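Local atomic coordinates of alpha-L-arabinosidase (Xanthomonas axonopodis pv. citri, PDB entry 6D25), a protein that probably removes alpha-L-arabinofuranosyl side groups from arabinoxylans, including internal di-substituted ones, as a trimeric GH51 glycoside hydrolase. Residues A115-R120 against T136-D141; W167-T172 against S177-E182; P174-S177 against R183-N186; R221-V226 against I234-P239. All blocks are in the same frame, centred on the assembly; numbering follows the deposited sequence.

In the fold
The chain carries an eight-stranded parallel sheet, the beta/alpha barrel expected of GH51, and a mixed beta domain. All four contacts lie on the barrel part. Contact 1 comes first along the chain and contact 4 last; between them contacts 2 and 3 interleave and share Ser177. These two have centres about 6 Å apart and share helix 178-185. Contact 1 lies about 15 Å from contact 2, centre to centre, and they are joined by the His137 NE2 to Tyr170 OH pair at 2.6 Å. Contact 4 ties helix 212-224 to strand 235-238, with its centre about 18 Å from contact 2. Every contact touches another subunit, so this side of the barrel also builds the trimer.

Contact 1 of 4, residues A115-R120 against T136-D141; sequences AKRPIR and THEFMD
The edge of the Arg117 guanidinium meets the carboxylate of Glu138 in a buried salt bridge, and this single pair makes the contact. The straighter bond runs from Arg117 NH2 to Glu138 OE2, at 3.0 Å and 165°. It lies in the guanidinium plane and reaches the syn side of the carboxylate. The second bond, Arg117 NH1 to Glu138 OE1, is weak at 3.3 Å. The two flat groups are turned 53° apart, so the pairing is two-pronged but twisted rather than coplanar. The Arg117 chain is extended from CG to NE and spans the gap from the loop. Glu138 is bent at chi2 (77°), which swings its carboxylate round to meet the guanidinium edge.

Further hydrogen bonds hold both groups. Arg117 NH1 also donates to Asn132 O, and Arg117 NE donates to Gly112 O. Glu138 OE1 accepts from Gly135 N, just before the helix, and OE2 forms a second salt bridge with Arg133. The carboxylate thus sits between two arginines and a backbone N-H, which would probably favour its charged form.

The bridge pins the loop that follows strand 93-96 to the first turn of helix 136-146. Pro118 and Ile119, beside Arg117, pack on Ser178 and Arg176 of a neighbouring subunit. This is a buried ion pair joining a long loop to a helix of the beta/alpha barrel, next to the trimer interface.

Contact 2 of 4, residues W167-T172 against S177-E182; sequences WAEYMT and SSLANE
Glu169 reaches across to the start of helix 178-185 and meets Ser177 with one carboxylate oxygen. Ser177 OG donates to Glu169 OE2 at 2.7 Å, on the anti side of the carboxylate and 20° out of its plane. The Glu169 chain is fully extended, with CG anti to the backbone N (chi1 177°), and this carries the acid to the neighbouring helix. A water donates to the same OE2 and accepts from Leu179 N, so Glu169 also reaches a helix N-H indirectly.

Leu179 crosses Glu169 at about a right angle. Its CD1 lies against Glu169 CD at 3.7 Å, so apolar carbon lines one flank of the acid.

The Tyr170 ring fills the next place along the interface. Its CD2 approaches Leu179 O at 3.4 Å, obliquely to the ring, and also touches Leu179 CD2. Glu182 CG comes to the ring edge, in its plane, 3.9 Å from Tyr170 CE2. The polar ends point elsewhere: Tyr170 OH bonds to His137 NE2 and Asn186 ND2, while Glu182 forms a salt bridge with Arg108.

The short helix axes come within 7.7 Å and cross at -55°. Val121 of a neighbouring subunit packs on both Glu169 and Ser177. Ser177 OG also accepts from Ala180 N at 3.2 Å, and so caps the helix while donating to Glu169. Two consecutive helices, joined by a short loop, pack so that the serine N-cap of the second is bonded to an acid of the first.

Contact 3 of 4, residues P174-S177 against R183-N186; sequences PTRS and RRAN
Arg184 turns the end of its guanidinium toward the loop and grips Thr175 O with two nitrogens. NH1 donates to Thr175 O at 2.9 Å and 153°. NH2 donates to the same Thr175 O at 3.1 Å and 140°. Both come from the same face of the carbonyl plane, and the oxygen lies almost in the guanidinium plane. NH2 also makes a weak bond to Pro174 O at 3.2 Å. Two successive loop carbonyls are therefore met along one guanidinium edge.

NH1 also makes a weak bond to Asn181 OD1, and NE has a long, weak ion pair with Asp189. The side chain is extended from CG to NE and then turns at chi4.

Arg176 lies over one face of this group. The two guanidinium groups are stacked, centres 4.0 Å apart and planes at 25°, with Arg176 NH2 3.6 Å from Arg184 NE. Flat stacking brings two like charges close; the exposed position of Arg176 probably lets solvent screen them. Arg183 NH2 lies over the opposite face of Arg184, while its own donors go to backbone oxygens of Tyr170, Ala173, Arg188 and Asp189.

The contact folds the loop after helix 161-172 back against the last turn of helix 178-185. Arg183 and Asn186 lean on His137 of helix 136-146, and Glu129 of a neighbouring subunit binds Arg176 N.

Contact 4 of 4, residues R221-V226 against I234-P239; sequences RYQTFV and ILKIAP
Gln223 O accepts from two donors, Lys236 NZ at 2.9 Å and Val226 N at 3.1 Å. They come from opposite faces of its carbonyl plane. The lysine sits 43° above that plane, away from a lone pair, while Val226 N comes from three residues further along the chain. Lys236 NZ also donates to the side-chain oxygen of the same residue, Gln223 OE1, at 2.9 Å. One glutamine thus holds the ammonium group by backbone and side chain together. Its chain folds back to do so: CG stands between the backbone N and the carbonyl carbon (chi1 69°), and chi2 bends again. Gln223 NE2 is tied to Arg220 O, which helps fix the rotation of the amide.

Lys236 stretches out from the strand, extended beyond CG, and crosses Gln223 at about a right angle. A water accepts weakly from NZ. Oxygens at the helix C-terminus are likely to favour the positive charge.

This is the return leg of a beta-alpha-beta unit of the barrel: strand 196-199, helix 212-224, then strand 235-238. Lys236 reaches back from the strand to the C-terminal end of the helix.

Apolar packing lies beside the lysine. Val226 CG1 touches Ile234 CG2 at 4.4 Å, and Val226 also packs on Ile164 of helix 161-172. Ile234 also packs on Phe197 of strand 196-199. Asn209 of a neighbouring subunit packs on Gln223 and bonds to Thr224 OG1.

Contact 1 of 4, residues A115-R120 against T136-D141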
loop_
_atom_site.group_PDB
_atom_site.type_symbol
_atom_site.label_atom_id
_atom_site.label_comp_id
_atom_site.label_asym_id
_atom_site.label_seq_id
_atom_site.Cartn_x
_atom_site.Cartn_y
_atom_site.Cartn_z
ATOM N N ALA A 115 -7.970 28.139 -13.168
ATOM C CA ALA A 115 -9.377 27.796 -13.362
ATOM C C ALA A 115 -9.570 26.299 -13.573
ATOM O O ALA A 115 -10.679 25.803 -13.401
ATOM C CB ALA A 115 -9.975 28.575 -14.519
ATOM N N LYS A 116 -8.546 25.563 -13.942
ATOM C CA LYS A 116 -8.698 24.152 -14.190
ATOM C C LYS A 116 -8.303 23.328 -12.964
ATOM O O LYS A 116 -8.457 22.155 -12.997
ATOM C CB LYS A 116 -7.764 23.703 -15.321
ATOM C CG LYS A 116 -7.959 24.365 -16.666
ATOM C CD LYS A 116 -7.008 23.813 -17.697
ATOM C CE LYS A 116 -7.406 24.222 -19.101
ATOM N NZ LYS A 116 -6.574 23.524 -20.109
ATOM N N ARG A 117 -7.805 23.935 -11.901
ATOM C CA ARG A 117 -7.480 23.172 -10.710
ATOM C C ARG A 117 -8.788 22.784 -9.990
ATOM O O ARG A 117 -9.690 23.597 -9.844
ATOM C CB ARG A 117 -6.605 23.977 -9.758
ATOM C CG ARG A 117 -5.299 24.440 -10.388
ATOM C CD ARG A 117 -4.487 25.259 -9.452
ATOM N NE ARG A 117 -3.353 25.869 -10.129
ATOM C CZ ARG A 117 -2.531 26.746 -9.565
ATOM N NH1 ARG A 117 -2.661 27.011 -8.281
ATOM N NH2 ARG A 117 -1.630 27.381 -10.300
ATOM N N PRO A 118 -8.855 21.544 -9.503
ATOM C CA PRO A 118 -10.073 21.107 -8.857
ATOM C C PRO A 118 -10.252 21.742 -7.469
ATOM O O PRO A 118 -9.289 22.044 -6.778
ATOM C CB PRO A 118 -9.929 19.601 -8.757
ATOM C CG PRO A 118 -8.455 19.415 -8.670
ATOM C CD PRO A 118 -7.898 20.441 -9.636
ATOM N N ILE A 119 -11.488 21.988 -7.107
ATOM C CA ILE A 119 -11.837 22.377 -5.763
ATOM C C ILE A 119 -11.972 21.089 -4.951
ATOM O O ILE A 119 -12.742 20.198 -5.327
ATOM C CB ILE A 119 -13.125 23.213 -5.756
ATOM C CG1 ILE A 119 -12.981 24.434 -6.668
ATOM C CG2 ILE A 119 -13.522 23.570 -4.341
ATOM C CD1 ILE A 119 -14.239 25.202 -6.846
ATOM N N ARG A 120 -11.239 21.018 -3.866
ATOM C CA ARG A 120 -11.249 19.854 -2.989
ATOM C C ARG A 120 -11.889 20.265 -1.668
ATOM O O ARG A 120 -12.336 21.425 -1.493
ATOM C CB ARG A 120 -9.832 19.303 -2.805
ATOM C CG ARG A 120 -9.199 18.776 -4.095
ATOM C CD ARG A 120 -9.987 17.663 -4.739
ATOM N NE ARG A 120 -9.266 17.020 -5.813
ATOM C CZ ARG A 120 -9.837 16.390 -6.847
ATOM N NH1 ARG A 120 -11.157 16.272 -6.926
ATOM N NH2 ARG A 120 -9.045 15.870 -7.794
ATOM N N THR A 136 1.830 24.290 -5.829
ATOM C CA THR A 136 3.301 24.132 -5.868
ATOM C C THR A 136 4.007 25.428 -6.304
ATOM O O THR A 136 4.964 25.871 -5.659
ATOM C CB THR A 136 3.736 22.960 -6.767
ATOM O OG1 THR A 136 3.356 21.754 -6.138
ATOM C CG2 THR A 136 5.228 22.949 -6.997
ATOM N N HIS A 137 3.602 26.028 -7.406
ATOM C CA HIS A 137 4.325 27.178 -7.896
ATOM C C HIS A 137 4.186 28.347 -6.915
ATOM O O HIS A 137 5.161 29.099 -6.699
ATOM C CB HIS A 137 3.840 27.605 -9.285
ATOM C CG HIS A 137 4.297 26.690 -10.360
ATOM N ND1 HIS A 137 5.114 27.100 -11.373
ATOM C CD2 HIS A 137 4.029 25.385 -10.580
ATOM C CE1 HIS A 137 5.325 26.096 -12.184
ATOM N NE2 HIS A 137 4.704 25.014 -11.727
ATOM N N GLU A 138 2.982 28.517 -6.357
ATOM C CA GLU A 138 2.762 29.675 -5.528
ATOM C C GLU A 138 3.575 29.522 -4.242
ATOM O O GLU A 138 4.193 30.501 -3.787
ATOM C CB GLU A 138 1.256 29.860 -5.260
ATOM C CG GLU A 138 0.471 30.197 -6.516
ATOM C CD GLU A 138 0.174 29.054 -7.483
ATOM O OE1 GLU A 138 0.249 27.861 -7.077
ATOM O OE2 GLU A 138 -0.143 29.365 -8.630
ATOM N N PHE A 139 3.588 28.306 -3.650
ATOM C CA PHE A 139 4.390 28.113 -2.449
ATOM C C PHE A 139 5.893 28.247 -2.769
ATOM O O PHE A 139 6.648 28.961 -2.038
ATOM C CB PHE A 139 4.116 26.770 -1.779
ATOM C CG PHE A 139 5.044 26.502 -0.637
ATOM C CD1 PHE A 139 4.942 27.227 0.545
ATOM C CD2 PHE A 139 6.084 25.602 -0.760
ATOM C CE1 PHE A 139 5.823 27.016 1.590
ATOM C CE2 PHE A 139 6.962 25.389 0.300
ATOM C CZ PHE A 139 6.820 26.105 1.464
ATOM N N MET A 140 6.358 27.575 -3.813
ATOM C CA MET A 140 7.800 27.562 -4.035
ATOM C C MET A 140 8.308 28.963 -4.395
ATOM O O MET A 140 9.401 29.373 -3.930
ATOM C CB MET A 140 8.191 26.542 -5.111
ATOM C CG MET A 140 7.953 25.115 -4.686
ATOM S SD MET A 140 8.817 24.642 -3.148
ATOM C CE MET A 140 10.483 24.604 -3.787
ATOM N N ASP A 141 7.561 29.710 -5.188
ATOM C CA ASP A 141 7.969 31.070 -5.533
ATOM C C ASP A 141 7.866 31.972 -4.292
ATOM O O ASP A 141 8.639 32.921 -4.162
ATOM C CB ASP A 141 7.158 31.617 -6.711
ATOM C CG ASP A 141 7.478 30.961 -8.046
ATOM O OD1 ASP A 141 8.572 30.344 -8.176
ATOM O OD2 ASP A 141 6.609 31.051 -8.934
#

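Contact 2 of 4, residues W167-T172 against S177-E182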
loop_
_atom_site.group_PDB
_atom_site.type_symbol
_atom_site.label_atom_id
_atom_site.label_comp_id
_atom_site.label_asym_id
_atom_site.label_seq_id
_atom_site.Cartn_x
_atom_site.Cartn_y
_atom_site.Cartn_z
ATOM N N TRP A 167 6.315 14.293 -8.014
ATOM C CA TRP A 167 6.323 15.659 -7.490
ATOM C C TRP A 167 7.759 16.175 -7.362
ATOM O O TRP A 167 8.037 17.304 -7.743
ATOM C CB TRP A 167 5.636 15.726 -6.126
ATOM C CG TRP A 167 5.215 17.086 -5.689
ATOM C CD1 TRP A 167 5.142 18.209 -6.453
ATOM C CD2 TRP A 167 4.739 17.458 -4.391
ATOM N NE1 TRP A 167 4.632 19.241 -5.717
ATOM C CE2 TRP A 167 4.367 18.818 -4.459
ATOM C CE3 TRP A 167 4.571 16.779 -3.184
ATOM C CZ2 TRP A 167 3.854 19.502 -3.372
ATOM C CZ3 TRP A 167 4.040 17.457 -2.106
ATOM C CH2 TRP A 167 3.663 18.788 -2.216
ATOM N N ALA A 168 8.635 15.345 -6.803
ATOM C CA ALA A 168 10.023 15.702 -6.656
ATOM C C ALA A 168 10.662 15.978 -8.031
ATOM O O ALA A 168 11.423 16.949 -8.160
ATOM C CB ALA A 168 10.780 14.595 -5.962
ATOM N N GLU A 169 10.358 15.157 -9.029
ATOM C CA GLU A 169 10.903 15.372 -10.365
ATOM C C GLU A 169 10.377 16.698 -10.943
ATOM O O GLU A 169 11.153 17.510 -11.493
ATOM C CB GLU A 169 10.571 14.213 -11.321
ATOM C CG GLU A 169 11.061 14.412 -12.763
ATOM C CD GLU A 169 10.698 13.301 -13.735
ATOM O OE1 GLU A 169 10.609 12.136 -13.248
ATOM O OE2 GLU A 169 10.449 13.581 -15.008
ATOM N N TYR A 170 9.064 16.914 -10.829
ATOM C CA TYR A 170 8.450 18.130 -11.330
ATOM C C TYR A 170 9.189 19.358 -10.793
ATOM O O TYR A 170 9.492 20.293 -11.529
ATOM C CB TYR A 170 6.994 18.179 -10.896
ATOM C CG TYR A 170 6.214 19.377 -11.381
ATOM C CD1 TYR A 170 6.163 20.532 -10.629
ATOM C CD2 TYR A 170 5.532 19.346 -12.582
ATOM C CE1 TYR A 170 5.427 21.631 -11.046
ATOM C CE2 TYR A 170 4.793 20.429 -13.014
ATOM C CZ TYR A 170 4.721 21.577 -12.242
ATOM O OH TYR A 170 3.979 22.648 -12.674
ATOM N N MET A 171 9.458 19.348 -9.500
ATOM C CA MET A 171 10.012 20.533 -8.838
ATOM C C MET A 171 11.525 20.693 -9.098
ATOM O O MET A 171 11.984 21.837 -9.105
ATOM C CB MET A 171 9.778 20.486 -7.327
ATOM C CG MET A 171 8.317 20.811 -6.960
ATOM S SD MET A 171 8.070 20.959 -5.164
ATOM C CE MET A 171 8.180 19.252 -4.650
ATOM N N THR A 172 12.273 19.590 -9.244
ATOM C CA THR A 172 13.769 19.662 -9.163
ATOM C C THR A 172 14.485 19.229 -10.452
ATOM O O THR A 172 15.660 19.466 -10.553
ATOM C CB THR A 172 14.312 18.791 -8.012
ATOM O OG1 THR A 172 14.068 17.398 -8.250
ATOM C CG2 THR A 172 13.724 19.192 -6.679
ATOM N N SER A 177 12.645 16.288 -19.376
ATOM C CA SER A 177 11.601 15.334 -19.159
ATOM C C SER A 177 10.223 16.021 -19.243
ATOM O O SER A 177 10.088 17.234 -19.069
ATOM C CB SER A 177 11.813 14.669 -17.806
ATOM O OG SER A 177 11.354 15.511 -16.728
ATOM N N SER A 178 9.189 15.225 -19.472
ATOM C CA SER A 178 7.835 15.732 -19.581
ATOM C C SER A 178 7.414 16.469 -18.299
ATOM O O SER A 178 6.735 17.492 -18.405
ATOM C CB SER A 178 6.857 14.638 -19.916
ATOM O OG SER A 178 7.094 14.235 -21.255
ATOM N N LEU A 179 7.766 15.940 -17.123
ATOM C CA LEU A 179 7.362 16.602 -15.890
ATOM C C LEU A 179 8.134 17.928 -15.739
ATOM O O LEU A 179 7.545 18.940 -15.334
ATOM C CB LEU A 179 7.601 15.680 -14.687
ATOM C CG LEU A 179 6.545 14.595 -14.481
ATOM C CD1 LEU A 179 7.053 13.479 -13.537
ATOM C CD2 LEU A 179 5.268 15.213 -13.907
ATOM N N ALA A 180 9.415 17.950 -16.056
ATOM C CA ALA A 180 10.166 19.202 -15.995
ATOM C C ALA A 180 9.576 20.208 -16.996
ATOM O O ALA A 180 9.468 21.383 -16.695
ATOM C CB ALA A 180 11.633 18.967 -16.284
ATOM N N ASN A 181 9.212 19.754 -18.185
ATOM C CA ASN A 181 8.669 20.645 -19.194
ATOM C C ASN A 181 7.274 21.170 -18.784
ATOM O O ASN A 181 6.867 22.241 -19.208
ATOM C CB ASN A 181 8.600 19.975 -20.544
ATOM C CG ASN A 181 9.970 19.730 -21.154
ATOM O OD1 ASN A 181 10.958 20.315 -20.736
ATOM N ND2 ASN A 181 10.027 18.933 -22.197
ATOM N N GLU A 182 6.543 20.403 -17.998
ATOM C CA GLU A 182 5.277 20.820 -17.477
ATOM C C GLU A 182 5.475 21.961 -16.457
ATOM O O GLU A 182 4.739 22.963 -16.488
ATOM C CB GLU A 182 4.536 19.621 -16.877
ATOM C CG GLU A 182 3.118 19.950 -16.499
ATOM C CD GLU A 182 2.322 18.775 -15.937
ATOM O OE1 GLU A 182 2.814 17.622 -15.990
ATOM O OE2 GLU A 182 1.156 19.037 -15.523
HETATM O O HOH W 1 8.621 13.043 -16.905
#

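Contact 3 of 4, residues P174-S177 against R183-N186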
loop_
_atom_site.group_PDB
_atom_site.type_symbol
_atom_site.label_atom_id
_atom_site.label_comp_id
_atom_site.label_asym_id
_atom_site.label_seq_id
_atom_site.Cartn_x
_atom_site.Cartn_y
_atom_site.Cartn_z
ATOM N N PRO A 174 16.357 19.141 -13.815
ATOM C CA PRO A 174 16.937 20.081 -14.760
ATOM C C PRO A 174 16.859 19.622 -16.219
ATOM O O PRO A 174 17.185 20.400 -17.108
ATOM C CB PRO A 174 18.413 20.163 -14.296
ATOM C CG PRO A 174 18.706 18.745 -13.872
ATOM C CD PRO A 174 17.409 18.285 -13.231
ATOM N N THR A 175 16.465 18.381 -16.461
ATOM C CA THR A 175 16.431 17.808 -17.831
ATOM C C THR A 175 15.176 18.301 -18.574
ATOM O O THR A 175 14.371 19.065 -18.017
ATOM C CB THR A 175 16.395 16.276 -17.731
ATOM O OG1 THR A 175 15.310 15.881 -16.871
ATOM C CG2 THR A 175 17.719 15.731 -17.245
ATOM N N ARG A 176 14.966 17.787 -19.752
ATOM C CA ARG A 176 13.786 18.098 -20.575
ATOM C C ARG A 176 12.793 16.924 -20.547
ATOM O O ARG A 176 12.149 16.617 -21.551
ATOM C CB ARG A 176 14.222 18.431 -22.006
ATOM C CG ARG A 176 15.346 19.461 -22.081
ATOM C CD ARG A 176 14.845 20.852 -21.833
ATOM N NE ARG A 176 15.888 21.886 -21.846
ATOM C CZ ARG A 176 15.651 23.131 -21.465
ATOM N NH1 ARG A 176 16.599 23.839 -20.871
ATOM N NH2 ARG A 176 14.435 23.626 -21.616
ATOM N N SER A 177 12.645 16.288 -19.376
ATOM C CA SER A 177 11.601 15.334 -19.159
ATOM C C SER A 177 10.223 16.021 -19.243
ATOM O O SER A 177 10.088 17.234 -19.069
ATOM C CB SER A 177 11.813 14.669 -17.806
ATOM O OG SER A 177 11.354 15.511 -16.728
ATOM N N ARG A 183 6.464 21.821 -15.566
ATOM C CA ARG A 183 6.859 22.924 -14.705
ATOM C C ARG A 183 7.191 24.184 -15.542
ATOM O O ARG A 183 6.747 25.307 -15.210
ATOM C CB ARG A 183 8.054 22.528 -13.845
ATOM C CG ARG A 183 8.530 23.630 -12.916
ATOM C CD ARG A 183 9.939 23.436 -12.376
ATOM N NE ARG A 183 10.957 23.421 -13.423
ATOM C CZ ARG A 183 11.863 22.443 -13.634
ATOM N NH1 ARG A 183 11.806 21.278 -12.991
ATOM N NH2 ARG A 183 12.846 22.665 -14.521
ATOM N N ARG A 184 7.974 24.010 -16.598
ATOM C CA ARG A 184 8.335 25.135 -17.464
ATOM C C ARG A 184 7.074 25.741 -18.106
ATOM O O ARG A 184 6.963 26.972 -18.169
ATOM C CB ARG A 184 9.360 24.729 -18.525
ATOM C CG ARG A 184 10.650 24.153 -17.958
ATOM C CD ARG A 184 11.750 24.014 -19.012
ATOM N NE ARG A 184 12.993 23.598 -18.369
ATOM C CZ ARG A 184 13.406 22.360 -18.190
ATOM N NH1 ARG A 184 12.736 21.364 -18.734
ATOM N NH2 ARG A 184 14.478 22.131 -17.427
ATOM N N ALA A 185 6.158 24.922 -18.590
ATOM C CA ALA A 185 4.909 25.378 -19.220
ATOM C C ALA A 185 4.106 26.229 -18.210
ATOM O O ALA A 185 3.423 27.195 -18.606
ATOM C CB ALA A 185 4.076 24.191 -19.682
ATOM N N ASN A 186 4.186 25.847 -16.927
ATOM C CA ASN A 186 3.442 26.497 -15.868
ATOM C C ASN A 186 4.212 27.723 -15.335
ATOM O O ASN A 186 3.787 28.336 -14.364
ATOM C CB ASN A 186 3.122 25.495 -14.760
ATOM C CG ASN A 186 2.003 24.553 -15.148
ATOM O OD1 ASN A 186 1.175 24.906 -15.992
ATOM N ND2 ASN A 186 1.989 23.346 -14.614
#

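Contact 4 of 4, residues R221-V226 against I234-P239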
loop_
_atom_site.group_PDB
_atom_site.type_symbol
_atom_site.label_atom_id
_atom_site.label_comp_id
_atom_site.label_asym_id
_atom_site.label_seq_id
_atom_site.Cartn_x
_atom_site.Cartn_y
_atom_site.Cartn_z
ATOM N N ARG A 221 9.659 1.988 1.915
ATOM C CA ARG A 221 9.212 1.859 0.544
ATOM C C ARG A 221 9.068 3.238 -0.096
ATOM O O ARG A 221 9.626 3.481 -1.193
ATOM C CB ARG A 221 7.881 1.123 0.470
ATOM C CG ARG A 221 7.259 1.004 -0.909
ATOM C CD ARG A 221 5.985 0.217 -0.792
ATOM N NE ARG A 221 5.357 -0.072 -2.068
ATOM C CZ ARG A 221 4.220 -0.741 -2.208
ATOM N NH1 ARG A 221 3.495 -1.098 -1.134
ATOM N NH2 ARG A 221 3.803 -1.024 -3.437
ATOM N N TYR A 222 8.316 4.149 0.509
ATOM C CA TYR A 222 8.007 5.400 -0.159
ATOM C C TYR A 222 9.268 6.278 -0.313
ATOM O O TYR A 222 9.421 6.982 -1.345
ATOM C CB TYR A 222 6.924 6.181 0.584
ATOM C CG TYR A 222 5.511 5.755 0.286
ATOM C CD1 TYR A 222 5.056 4.494 0.628
ATOM C CD2 TYR A 222 4.640 6.584 -0.418
ATOM C CE1 TYR A 222 3.772 4.085 0.325
ATOM C CE2 TYR A 222 3.356 6.194 -0.722
ATOM C CZ TYR A 222 2.915 4.935 -0.353
ATOM O OH TYR A 222 1.628 4.513 -0.649
ATOM N N GLN A 223 10.175 6.234 0.652
ATOM C CA GLN A 223 11.375 7.075 0.570
ATOM C C GLN A 223 12.244 6.622 -0.614
ATOM O O GLN A 223 12.945 7.448 -1.191
ATOM C CB GLN A 223 12.188 7.118 1.873
ATOM C CG GLN A 223 12.893 5.823 2.231
ATOM C CD GLN A 223 14.184 5.571 1.474
ATOM O OE1 GLN A 223 14.900 6.524 1.170
ATOM N NE2 GLN A 223 14.478 4.304 1.184
ATOM N N THR A 224 12.166 5.338 -0.972
ATOM C CA THR A 224 12.977 4.777 -2.051
ATOM C C THR A 224 12.781 5.617 -3.334
ATOM O O THR A 224 13.746 5.810 -4.104
ATOM C CB THR A 224 12.600 3.319 -2.309
ATOM O OG1 THR A 224 12.789 2.513 -1.149
ATOM C CG2 THR A 224 13.400 2.715 -3.453
ATOM N N PHE A 225 11.560 6.070 -3.581
ATOM C CA PHE A 225 11.211 6.614 -4.853
ATOM C C PHE A 225 11.309 8.145 -4.862
ATOM O O PHE A 225 11.091 8.748 -5.920
ATOM C CB PHE A 225 9.837 6.106 -5.290
ATOM C CG PHE A 225 9.812 4.607 -5.348
ATOM C CD1 PHE A 225 10.529 3.939 -6.330
ATOM C CD2 PHE A 225 9.196 3.869 -4.362
ATOM C CE1 PHE A 225 10.583 2.554 -6.350
ATOM C CE2 PHE A 225 9.242 2.485 -4.385
ATOM C CZ PHE A 225 9.942 1.823 -5.368
ATOM N N VAL A 226 11.719 8.744 -3.773
ATOM C CA VAL A 226 12.085 10.153 -3.781
ATOM C C VAL A 226 13.598 10.252 -3.974
ATOM O O VAL A 226 14.366 10.067 -3.047
ATOM C CB VAL A 226 11.638 10.854 -2.493
ATOM C CG1 VAL A 226 12.036 12.316 -2.484
ATOM C CG2 VAL A 226 10.150 10.732 -2.285
ATOM N N ILE A 234 18.122 16.193 -1.816
ATOM C CA ILE A 234 16.827 16.234 -1.102
ATOM C C ILE A 234 16.954 15.380 0.172
ATOM O O ILE A 234 17.044 14.161 0.089
ATOM C CB ILE A 234 15.691 15.732 -1.994
ATOM C CG1 ILE A 234 15.648 16.500 -3.323
ATOM C CG2 ILE A 234 14.352 15.829 -1.265
ATOM C CD1 ILE A 234 14.622 15.984 -4.320
ATOM N N LEU A 235 16.934 16.019 1.336
ATOM C CA LEU A 235 17.010 15.290 2.601
ATOM C C LEU A 235 15.636 14.740 2.946
ATOM O O LEU A 235 14.631 15.425 2.755
ATOM C CB LEU A 235 17.530 16.247 3.693
ATOM C CG LEU A 235 18.948 16.784 3.479
ATOM C CD1 LEU A 235 19.239 17.847 4.507
ATOM C CD2 LEU A 235 19.997 15.691 3.535
ATOM N N LYS A 236 15.602 13.546 3.508
ATOM C CA LYS A 236 14.327 12.876 3.784
ATOM C C LYS A 236 14.071 12.807 5.286
ATOM O O LYS A 236 14.919 12.315 6.034
ATOM C CB LYS A 236 14.358 11.464 3.203
ATOM C CG LYS A 236 14.463 11.426 1.674
ATOM C CD LYS A 236 15.023 10.120 1.190
ATOM C CE LYS A 236 14.992 10.008 -0.309
ATOM N NZ LYS A 236 15.509 8.686 -0.740
ATOM N N ILE A 237 12.924 13.287 5.687
ATOM C CA ILE A 237 12.503 13.278 7.075
ATOM C C ILE A 237 11.459 12.174 7.278
ATOM O O ILE A 237 10.392 12.203 6.660
ATOM C CB ILE A 237 11.911 14.633 7.491
ATOM C CG1 ILE A 237 12.768 15.827 7.050
ATOM C CG2 ILE A 237 11.612 14.620 9.015
ATOM C CD1 ILE A 237 14.146 15.754 7.470
ATOM N N ALA A 238 11.778 11.214 8.131
ATOM C CA ALA A 238 10.882 10.125 8.478
ATOM C C ALA A 238 9.855 10.550 9.532
ATOM O O ALA A 238 10.142 11.348 10.416
ATOM C CB ALA A 238 11.693 8.951 8.959
ATOM N N PRO A 239 8.674 9.950 9.468
ATOM C CA PRO A 239 7.544 10.203 10.374
ATOM C C PRO A 239 7.844 9.591 11.756
ATOM O O PRO A 239 8.077 8.407 11.886
ATOM C CB PRO A 239 6.374 9.538 9.633
ATOM C CG PRO A 239 6.995 8.400 8.933
ATOM C CD PRO A 239 8.308 8.959 8.451
HETATM O O HOH W 2 15.868 6.532 -2.914
#